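Beta-N-acetylhexosaminidase (Arthrobacter aurescens, PDB 3RCN) probably hydrolyses terminal non-reducing N-acetyl-D-hexosamine residues from N-acetyl-beta-D-hexosaminides, as a glycoside hydrolase of family 20. Local coordinates at residues H410-G415 against F472-A477; V422-T427 against R533-E538; R466-A471 against M509-R514. One frame throughout, in Å; residues are numbered along the deposited sequence.

Contact 1. Residues H410-G415 against F472-A477. With SO4 (sulfate ion), chain G.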
loop_
_atom_site.group_PDB
_atom_site.type_symbol
_atom_site.label_atom_id
_atom_site.label_comp_id
_atom_site.label_asym_id
_atom_site.label_seq_id
_atom_site.Cartn_x
_atom_site.Cartn_y
_atom_site.Cartn_z
ATOM N N HIS A 410 -6.302 21.252 -5.659
ATOM C CA HIS A 410 -6.397 22.635 -5.196
ATOM C C HIS A 410 -6.488 22.722 -3.687
ATOM O O HIS A 410 -7.157 21.907 -3.052
ATOM C CB HIS A 410 -7.596 23.372 -5.806
ATOM C CG HIS A 410 -7.477 23.619 -7.272
ATOM N ND1 HIS A 410 -8.312 24.481 -7.949
ATOM C CD2 HIS A 410 -6.633 23.105 -8.200
ATOM C CE1 HIS A 410 -7.989 24.486 -9.228
ATOM N NE2 HIS A 410 -6.972 23.660 -9.405
ATOM N N ARG A 411 -5.852 23.758 -3.141
ATOM C CA ARG A 411 -5.765 24.002 -1.710
ATOM C C ARG A 411 -7.118 24.005 -1.001
ATOM O O ARG A 411 -8.098 24.519 -1.528
ATOM C CB ARG A 411 -5.063 25.330 -1.470
ATOM C CG ARG A 411 -5.847 26.535 -1.927
ATOM C CD ARG A 411 -4.891 27.535 -2.530
ATOM N NE ARG A 411 -5.571 28.667 -3.150
ATOM C CZ ARG A 411 -5.550 29.902 -2.667
ATOM N NH1 ARG A 411 -4.886 30.168 -1.550
ATOM N NH2 ARG A 411 -6.185 30.870 -3.304
ATOM N N GLN A 412 -7.153 23.428 0.201
ATOM C CA GLN A 412 -8.394 23.208 0.941
ATOM C C GLN A 412 -8.741 24.353 1.875
ATOM O O GLN A 412 -9.786 24.346 2.517
ATOM C CB GLN A 412 -8.304 21.897 1.722
ATOM C CG GLN A 412 -7.906 20.759 0.815
ATOM C CD GLN A 412 -7.970 19.400 1.462
ATOM O OE1 GLN A 412 -8.931 19.069 2.158
ATOM N NE2 GLN A 412 -6.945 18.587 1.217
ATOM N N ALA A 413 -7.859 25.336 1.960
ATOM C CA ALA A 413 -8.134 26.504 2.782
ATOM C C ALA A 413 -7.286 27.680 2.323
ATOM O O ALA A 413 -6.275 27.496 1.652
ATOM C CB ALA A 413 -7.871 26.188 4.253
ATOM N N ASP A 414 -7.688 28.890 2.683
ATOM C CA ASP A 414 -6.856 30.046 2.395
ATOM C C ASP A 414 -5.635 30.057 3.310
ATOM O O ASP A 414 -5.652 29.470 4.396
ATOM C CB ASP A 414 -7.651 31.340 2.572
ATOM C CG ASP A 414 -8.017 31.604 4.018
ATOM O OD1 ASP A 414 -8.182 32.788 4.384
ATOM O OD2 ASP A 414 -8.134 30.629 4.791
ATOM N N GLY A 415 -4.576 30.731 2.870
ATOM C CA GLY A 415 -3.427 30.963 3.726
ATOM C C GLY A 415 -2.171 30.154 3.464
ATOM O O GLY A 415 -2.071 29.388 2.499
ATOM N N PHE A 472 -8.960 13.469 0.520
ATOM C CA PHE A 472 -9.887 13.371 1.647
ATOM C C PHE A 472 -9.671 14.458 2.669
ATOM O O PHE A 472 -8.541 14.916 2.851
ATOM C CB PHE A 472 -9.790 11.997 2.298
ATOM C CG PHE A 472 -10.271 10.898 1.417
ATOM C CD1 PHE A 472 -11.627 10.624 1.318
ATOM C CD2 PHE A 472 -9.375 10.157 0.660
ATOM C CE1 PHE A 472 -12.091 9.620 0.494
ATOM C CE2 PHE A 472 -9.828 9.143 -0.165
ATOM C CZ PHE A 472 -11.192 8.872 -0.252
ATOM N N PRO A 473 -10.742 14.850 3.381
ATOM C CA PRO A 473 -12.148 14.415 3.408
ATOM C C PRO A 473 -13.038 14.808 2.201
ATOM O O PRO A 473 -14.158 14.308 2.095
ATOM C CB PRO A 473 -12.667 15.050 4.699
ATOM C CG PRO A 473 -11.913 16.339 4.775
ATOM C CD PRO A 473 -10.544 16.060 4.205
ATOM N N ARG A 474 -12.594 15.746 1.368
ATOM C CA ARG A 474 -13.435 16.267 0.279
ATOM C C ARG A 474 -14.124 15.206 -0.572
ATOM O O ARG A 474 -15.303 15.317 -0.853
ATOM C CB ARG A 474 -12.640 17.212 -0.623
ATOM C CG ARG A 474 -12.357 18.532 0.043
ATOM C CD ARG A 474 -11.598 19.441 -0.878
ATOM N NE ARG A 474 -10.247 18.963 -1.123
ATOM C CZ ARG A 474 -9.364 19.604 -1.876
ATOM N NH1 ARG A 474 -9.689 20.749 -2.469
ATOM N NH2 ARG A 474 -8.156 19.099 -2.038
ATOM N N LEU A 475 -13.391 14.176 -0.969
ATOM C CA LEU A 475 -13.950 13.103 -1.780
ATOM C C LEU A 475 -15.107 12.361 -1.075
ATOM O O LEU A 475 -15.942 11.729 -1.726
ATOM C CB LEU A 475 -12.840 12.126 -2.165
ATOM C CG LEU A 475 -13.171 11.141 -3.276
ATOM C CD1 LEU A 475 -13.828 11.874 -4.440
ATOM C CD2 LEU A 475 -11.914 10.410 -3.745
ATOM N N SER A 476 -15.159 12.432 0.252
ATOM C CA SER A 476 -16.265 11.824 0.982
ATOM C C SER A 476 -17.540 12.635 0.778
ATOM O O SER A 476 -18.618 12.077 0.553
ATOM C CB SER A 476 -15.952 11.714 2.475
ATOM O OG SER A 476 -14.844 10.868 2.709
ATOM N N ALA A 477 -17.410 13.956 0.872
ATOM C CA ALA A 477 -18.531 14.858 0.636
ATOM C C ALA A 477 -19.006 14.786 -0.830
ATOM O O ALA A 477 -20.209 14.751 -1.121
ATOM C CB ALA A 477 -18.133 16.270 1.005
HETATM S S SO4 G . -4.999 33.885 0.344
HETATM O O1 SO4 G . -3.648 33.789 0.897
HETATM O O2 SO4 G . -5.797 32.717 0.706
HETATM O O3 SO4 G . -5.642 35.083 0.876
HETATM O O4 SO4 G . -4.928 33.968 -1.114
HETATM O O HOH W 1 -9.817 16.800 0.742
#
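Arg474 directs its guanidinium at the main-chain carbonyl of His410, tying the long loop after barrel strand 397-400 to the first turn of helix 474-483 in the TIM-barrel catalytic domain. The stronger bond runs from Arg474 NH1 to His410 O at 2.8 Å, and Arg474 NH2 adds a weak one to the same His410 O at 3.1 Å, so one buried oxygen takes two donors. Both nitrogens have further acceptors: NH2 bonds to Ala470 O at the end of the preceding helix, and NH1 weakly to Thr426 O.

The chain of Arg474 bends at chi3 (-68°), which sets NE beside a bridging water. Water 1 accepts from Arg474 NE at 2.9 Å and from Arg474 N at 3.0 Å, and donates to Gln412 OE1 at 2.8 Å, linking the amide oxygen to both the side chain and the backbone of Arg474. Gln412 lies over the guanidinium as a stacked lid, its amide plane only 12° from that of Arg474 and its CG above the centre of the group. Its amide nitrogen, NE2, bonds to Phe469 O and also to a bound glycerol.

Farther out, Arg411 turns away from Arg474; its NE bonds to Gly423 O and its NH2 to Arg533 O. A sulfate, probably from the crystallisation liquor, sits beside the poorly ordered Asp414 and Gly415, held by Gly415 N and by Lys532 NZ. Just before helix 474-483, Pro473, which follows a cis peptide bond, brings its CD to 4.0 Å from Gln412 OE1.

Contact 2. Residues V422-T427 against R533-E538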
loop_
_atom_site.group_PDB
_atom_site.type_symbol
_atom_site.label_atom_id
_atom_site.label_comp_id
_atom_site.label_asym_id
_atom_site.label_seq_id
_atom_site.Cartn_x
_atom_site.Cartn_y
_atom_site.Cartn_z
ATOM N N VAL A 422 -2.040 25.726 -4.393
ATOM C CA VAL A 422 -2.232 26.017 -5.801
ATOM C C VAL A 422 -3.719 26.009 -6.116
ATOM O O VAL A 422 -4.506 25.377 -5.415
ATOM C CB VAL A 422 -1.527 24.991 -6.730
ATOM C CG1 VAL A 422 -0.009 25.099 -6.632
ATOM C CG2 VAL A 422 -2.005 23.570 -6.453
ATOM N N GLY A 423 -4.103 26.716 -7.168
ATOM C CA GLY A 423 -5.487 26.744 -7.577
ATOM C C GLY A 423 -6.318 27.588 -6.640
ATOM O O GLY A 423 -5.789 28.361 -5.843
ATOM N N PHE A 424 -7.632 27.453 -6.776
ATOM C CA PHE A 424 -8.598 28.175 -5.963
ATOM C C PHE A 424 -8.762 27.523 -4.600
ATOM O O PHE A 424 -8.486 26.330 -4.443
ATOM C CB PHE A 424 -9.951 28.217 -6.676
ATOM C CG PHE A 424 -9.852 28.554 -8.136
ATOM C CD1 PHE A 424 -9.431 29.805 -8.543
ATOM C CD2 PHE A 424 -10.171 27.611 -9.099
ATOM C CE1 PHE A 424 -9.332 30.113 -9.883
ATOM C CE2 PHE A 424 -10.080 27.919 -10.441
ATOM C CZ PHE A 424 -9.661 29.171 -10.831
ATOM N N VAL A 425 -9.218 28.287 -3.613
ATOM C CA VAL A 425 -9.559 27.658 -2.353
ATOM C C VAL A 425 -10.796 26.826 -2.618
ATOM O O VAL A 425 -11.832 27.360 -2.995
ATOM C CB VAL A 425 -9.919 28.689 -1.261
ATOM C CG1 VAL A 425 -10.392 27.974 0.015
ATOM C CG2 VAL A 425 -8.734 29.607 -0.970
ATOM N N THR A 426 -10.701 25.524 -2.378
ATOM C CA THR A 426 -11.845 24.650 -2.561
ATOM C C THR A 426 -12.040 23.871 -1.275
ATOM O O THR A 426 -11.282 22.937 -0.978
ATOM C CB THR A 426 -11.561 23.637 -3.675
ATOM O OG1 THR A 426 -11.094 24.317 -4.852
ATOM C CG2 THR A 426 -12.809 22.799 -3.974
ATOM N N THR A 427 -13.107 24.181 -0.552
ATOM C CA THR A 427 -13.196 23.686 0.810
ATOM C C THR A 427 -14.142 22.507 0.891
ATOM O O THR A 427 -14.821 22.166 -0.081
ATOM C CB THR A 427 -13.705 24.785 1.758
ATOM O OG1 THR A 427 -15.058 25.114 1.420
ATOM C CG2 THR A 427 -12.846 26.031 1.639
ATOM N N ARG A 533 -4.571 30.959 -6.796
ATOM C CA ARG A 533 -5.542 31.537 -7.713
ATOM C C ARG A 533 -6.822 31.970 -7.005
ATOM O O ARG A 533 -7.195 31.411 -5.968
ATOM C CB ARG A 533 -5.852 30.566 -8.854
ATOM C CG ARG A 533 -4.651 30.311 -9.740
ATOM C CD ARG A 533 -4.949 29.258 -10.766
ATOM N NE ARG A 533 -6.033 29.666 -11.646
ATOM C CZ ARG A 533 -6.513 28.914 -12.628
ATOM N NH1 ARG A 533 -7.501 29.363 -13.392
ATOM N NH2 ARG A 533 -6.002 27.710 -12.848
ATOM N N ASP A 534 -7.454 33.004 -7.561
ATOM C CA ASP A 534 -8.726 33.537 -7.073
ATOM C C ASP A 534 -9.748 33.610 -8.207
ATOM O O ASP A 534 -9.572 34.354 -9.173
ATOM C CB ASP A 534 -8.524 34.925 -6.455
ATOM C CG ASP A 534 -9.835 35.602 -6.094
ATOM O OD1 ASP A 534 -10.842 34.891 -5.879
ATOM O OD2 ASP A 534 -9.859 36.850 -6.026
ATOM N N TYR A 535 -10.825 32.843 -8.079
ATOM C CA TYR A 535 -11.772 32.678 -9.179
ATOM C C TYR A 535 -12.421 33.978 -9.624
ATOM O O TYR A 535 -12.661 34.179 -10.814
ATOM C CB TYR A 535 -12.860 31.660 -8.828
ATOM C CG TYR A 535 -13.781 31.353 -9.986
ATOM C CD1 TYR A 535 -15.132 31.669 -9.931
ATOM C CD2 TYR A 535 -13.291 30.767 -11.150
ATOM C CE1 TYR A 535 -15.980 31.398 -11.001
ATOM C CE2 TYR A 535 -14.123 30.493 -12.223
ATOM C CZ TYR A 535 -15.469 30.810 -12.143
ATOM O OH TYR A 535 -16.299 30.533 -13.210
ATOM N N ASP A 536 -12.724 34.851 -8.675
ATOM C CA ASP A 536 -13.420 36.086 -9.008
ATOM C C ASP A 536 -12.500 37.037 -9.766
ATOM O O ASP A 536 -12.891 37.622 -10.783
ATOM C CB ASP A 536 -13.975 36.743 -7.745
ATOM C CG ASP A 536 -15.007 35.871 -7.044
ATOM O OD1 ASP A 536 -15.706 35.095 -7.736
ATOM O OD2 ASP A 536 -15.115 35.957 -5.802
ATOM N N ALA A 537 -11.270 37.164 -9.277
ATOM C CA ALA A 537 -10.275 38.015 -9.915
ATOM C C ALA A 537 -10.050 37.673 -11.392
ATOM O O ALA A 537 -9.745 38.554 -12.197
ATOM C CB ALA A 537 -8.963 37.960 -9.147
ATOM N N GLU A 538 -10.200 36.400 -11.746
ATOM C CA GLU A 538 -9.908 35.940 -13.105
ATOM C C GLU A 538 -11.055 36.177 -14.085
ATOM O O GLU A 538 -10.869 36.090 -15.302
ATOM C CB GLU A 538 -9.515 34.463 -13.094
ATOM C CG GLU A 538 -8.562 34.114 -11.963
ATOM C CD GLU A 538 -7.728 32.883 -12.249
ATOM O OE1 GLU A 538 -8.233 31.960 -12.924
ATOM O OE2 GLU A 538 -6.561 32.851 -11.801
#
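Phe424 pushes its ring into the angle formed by Arg533 and Tyr535, and this wedge is the tight part of the contact. Its backbone neighbour starts the pairing: Arg533 N donates to Gly423 O at 3.0 Å, carrying the short parallel pair of strands 422-423 and 531-532 one step further. The donor stands well above the carbonyl plane of Gly423, and beside it Phe424 CA makes a CA-H...O contact of 3.5 Å with Arg533 O.

Two parts of Tyr535 meet the face of the Phe424 ring. Its CB sits over that face, offset toward the rim, in a CH-pi contact 4.2 Å from the centroid of the Phe424 ring. Its own ring presents an edge, making a T-shaped pair with centroids 5.6 Å apart and planes at 84°. The phenol also stacks on His404. At the far end of the wedge, Phe424 CZ lies over one face of the Arg533 guanidinium, 3.4 Å from Arg533 NH1, the two planes inclined at 59°.

The outer side is looser and open to solvent. There Asp534 caps the weakly bonded helix 535-539 by accepting a long, weak bond from Asp536 N. Glu538 reaches back from this helix, and Arg533 grips its carboxylate side-on: NH1 of Arg533 meets the syn lone pair of Glu538 OE1 at 2.7 Å, while NE of Arg533 bonds to Glu538 OE2 at 3.2 Å. Since Arg533 NH2 also bridges to Glu403, two carboxylates probably balance its charge and hold the guanidinium against the phenyl ring, coupling the C-terminal helix to the loop around Phe424.

Contact 3. Residues R466-A471 against M509-R514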
loop_
_atom_site.group_PDB
_atom_site.type_symbol
_atom_site.label_atom_id
_atom_site.label_comp_id
_atom_site.label_asym_id
_atom_site.label_seq_id
_atom_site.Cartn_x
_atom_site.Cartn_y
_atom_site.Cartn_z
ATOM N N ARG A 466 0.392 11.939 0.337
ATOM C CA ARG A 466 -0.014 13.260 -0.121
ATOM C C ARG A 466 -1.297 13.186 -0.967
ATOM O O ARG A 466 -2.184 14.038 -0.860
ATOM C CB ARG A 466 1.130 13.935 -0.877
ATOM C CG ARG A 466 2.285 14.352 0.023
ATOM C CD ARG A 466 2.512 15.856 -0.039
ATOM N NE ARG A 466 1.299 16.582 0.301
ATOM C CZ ARG A 466 0.796 17.597 -0.401
ATOM N NH1 ARG A 466 1.402 18.044 -1.496
ATOM N NH2 ARG A 466 -0.319 18.179 0.009
ATOM N N VAL A 467 -1.411 12.150 -1.789
ATOM C CA VAL A 467 -2.633 11.961 -2.547
ATOM C C VAL A 467 -3.851 11.793 -1.631
ATOM O O VAL A 467 -4.939 12.310 -1.915
ATOM C CB VAL A 467 -2.519 10.767 -3.515
ATOM C CG1 VAL A 467 -3.902 10.333 -3.982
ATOM C CG2 VAL A 467 -1.606 11.122 -4.704
ATOM N N GLN A 468 -3.667 11.083 -0.520
ATOM C CA GLN A 468 -4.757 10.867 0.437
ATOM C C GLN A 468 -5.165 12.173 1.116
ATOM O O GLN A 468 -6.344 12.425 1.392
ATOM C CB GLN A 468 -4.351 9.832 1.488
ATOM C CG GLN A 468 -4.159 8.446 0.915
ATOM C CD GLN A 468 -3.786 7.442 1.972
ATOM O OE1 GLN A 468 -3.191 7.791 2.995
ATOM N NE2 GLN A 468 -4.144 6.183 1.744
ATOM N N PHE A 469 -4.164 12.995 1.387
ATOM C CA PHE A 469 -4.378 14.268 2.019
ATOM C C PHE A 469 -5.225 15.123 1.061
ATOM O O PHE A 469 -6.191 15.779 1.469
ATOM C CB PHE A 469 -3.021 14.908 2.320
ATOM C CG PHE A 469 -3.116 16.295 2.880
ATOM C CD1 PHE A 469 -3.191 17.395 2.035
ATOM C CD2 PHE A 469 -3.131 16.505 4.247
ATOM C CE1 PHE A 469 -3.284 18.675 2.549
ATOM C CE2 PHE A 469 -3.222 17.779 4.761
ATOM C CZ PHE A 469 -3.303 18.866 3.909
ATOM N N ALA A 470 -4.864 15.096 -0.218
ATOM C CA ALA A 470 -5.559 15.889 -1.225
ATOM C C ALA A 470 -6.983 15.395 -1.405
ATOM O O ALA A 470 -7.918 16.183 -1.433
ATOM C CB ALA A 470 -4.808 15.850 -2.558
ATOM N N ALA A 471 -7.148 14.084 -1.504
ATOM C CA ALA A 471 -8.447 13.529 -1.853
ATOM C C ALA A 471 -9.442 13.577 -0.709
ATOM O O ALA A 471 -10.648 13.692 -0.932
ATOM C CB ALA A 471 -8.299 12.101 -2.374
HETATM N N MSE A 509 -9.337 2.360 7.152
HETATM C CA MSE A 509 -8.928 1.939 5.810
HETATM C C MSE A 509 -7.527 2.426 5.443
HETATM O O MSE A 509 -7.083 2.267 4.304
HETATM C CB MSE A 509 -9.940 2.402 4.754
HETATM C CG MSE A 509 -11.336 1.824 4.935
HETATM SE SE MSE A 509 -12.474 2.005 3.352
HETATM C CE MSE A 509 -11.759 0.509 2.320
ATOM N N GLY A 510 -6.847 3.047 6.399
ATOM C CA GLY A 510 -5.486 3.502 6.186
ATOM C C GLY A 510 -5.364 4.832 5.463
ATOM O O GLY A 510 -4.323 5.145 4.884
ATOM N N VAL A 511 -6.411 5.640 5.500
ATOM C CA VAL A 511 -6.395 6.878 4.738
ATOM C C VAL A 511 -6.001 8.046 5.627
ATOM O O VAL A 511 -6.728 8.367 6.556
ATOM C CB VAL A 511 -7.802 7.164 4.133
ATOM C CG1 VAL A 511 -7.802 8.477 3.387
ATOM C CG2 VAL A 511 -8.232 6.027 3.224
ATOM N N GLU A 512 -4.873 8.691 5.338
ATOM C CA GLU A 512 -4.506 9.859 6.117
ATOM C C GLU A 512 -5.056 11.088 5.414
ATOM O O GLU A 512 -4.484 11.554 4.443
ATOM C CB GLU A 512 -2.975 10.008 6.205
ATOM C CG GLU A 512 -2.189 8.716 6.483
ATOM C CD GLU A 512 -0.682 8.952 6.722
ATOM O OE1 GLU A 512 0.136 8.232 6.104
ATOM O OE2 GLU A 512 -0.320 9.839 7.534
ATOM N N TYR A 513 -6.103 11.673 5.988
ATOM C CA TYR A 513 -6.810 12.786 5.377
ATOM C C TYR A 513 -6.353 14.117 5.956
ATOM O O TYR A 513 -5.536 14.137 6.866
ATOM C CB TYR A 513 -8.305 12.602 5.621
ATOM C CG TYR A 513 -8.637 12.376 7.073
ATOM C CD1 TYR A 513 -8.737 11.083 7.593
ATOM C CD2 TYR A 513 -8.843 13.450 7.929
ATOM C CE1 TYR A 513 -9.034 10.867 8.922
ATOM C CE2 TYR A 513 -9.143 13.254 9.259
ATOM C CZ TYR A 513 -9.238 11.960 9.754
ATOM O OH TYR A 513 -9.543 11.778 11.083
ATOM N N ARG A 514 -6.880 15.229 5.441
ATOM C CA ARG A 514 -6.635 16.519 6.078
ATOM C C ARG A 514 -7.569 16.623 7.262
ATOM O O ARG A 514 -8.779 16.553 7.090
ATOM C CB ARG A 514 -6.889 17.709 5.146
ATOM C CG ARG A 514 -6.235 19.010 5.654
ATOM C CD ARG A 514 -6.649 20.261 4.883
ATOM N NE ARG A 514 -7.869 20.833 5.448
ATOM C CZ ARG A 514 -7.955 22.028 6.031
ATOM N NH1 ARG A 514 -6.897 22.824 6.120
ATOM N NH2 ARG A 514 -9.123 22.437 6.508
#
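Gln468 OE1 takes the main-chain N-H of Glu512 in a nearly straight bond, 3.0 Å between Gln468 OE1 and Glu512 N with 176° at the hydrogen, the donor standing above the amide plane. The amide's other end, Gln468 NE2, gives a weak bond of 3.3 Å to Gly510 O. One helical side chain thus spans the turn that follows helix 491-508, where Gly510 closes a Schellman motif. An alanine at Gln468 would probably leave Glu512 N and Gly510 O without these side-chain partners and the turn freer to shift against helix 464-471.

Farther along, Phe469 carries the apolar half. Its CG is anti to the backbone N (chi1 175°), and Arg514 CB lies over one ring face in a CH-pi contact, 4.1 Å from the Phe469 centroid. Arg514 CG follows at 3.4 Å from Phe469 CE2, while the guanidinium leads away to a salt bridge with Glu418. Glu512 likewise spends its carboxylate on Arg465, and the second subunit packs Asp155 on Gln468 and Phe151 on Glu512. The helix therefore holds segment 509-514 by one main-chain N-H, one carbonyl and the aliphatic carbons of Arg514, leaving both charged ends to bind other residues.

From the N terminus, the chain passes through the smaller domain and most of the barrel before reaching residues 410-415, which pair with 472-477 when contact 1 closes a loop of 56 intervening residues. Contact 2 begins inside that loop, at 422-427, and closes only at 533-538 near the C terminus, so the two cross. Contact 3, 466-471 with 509-514, also crosses contact 1 but nests within contact 2. Contacts 1 and 3 meet where helices 464-471 and 474-483 follow one another, with Phe472 O close to Arg514 N. Contact 1 touches both others, whereas contacts 2 and 3 do not meet, and together they bind the late barrel loops, these helices and the C-terminal tail.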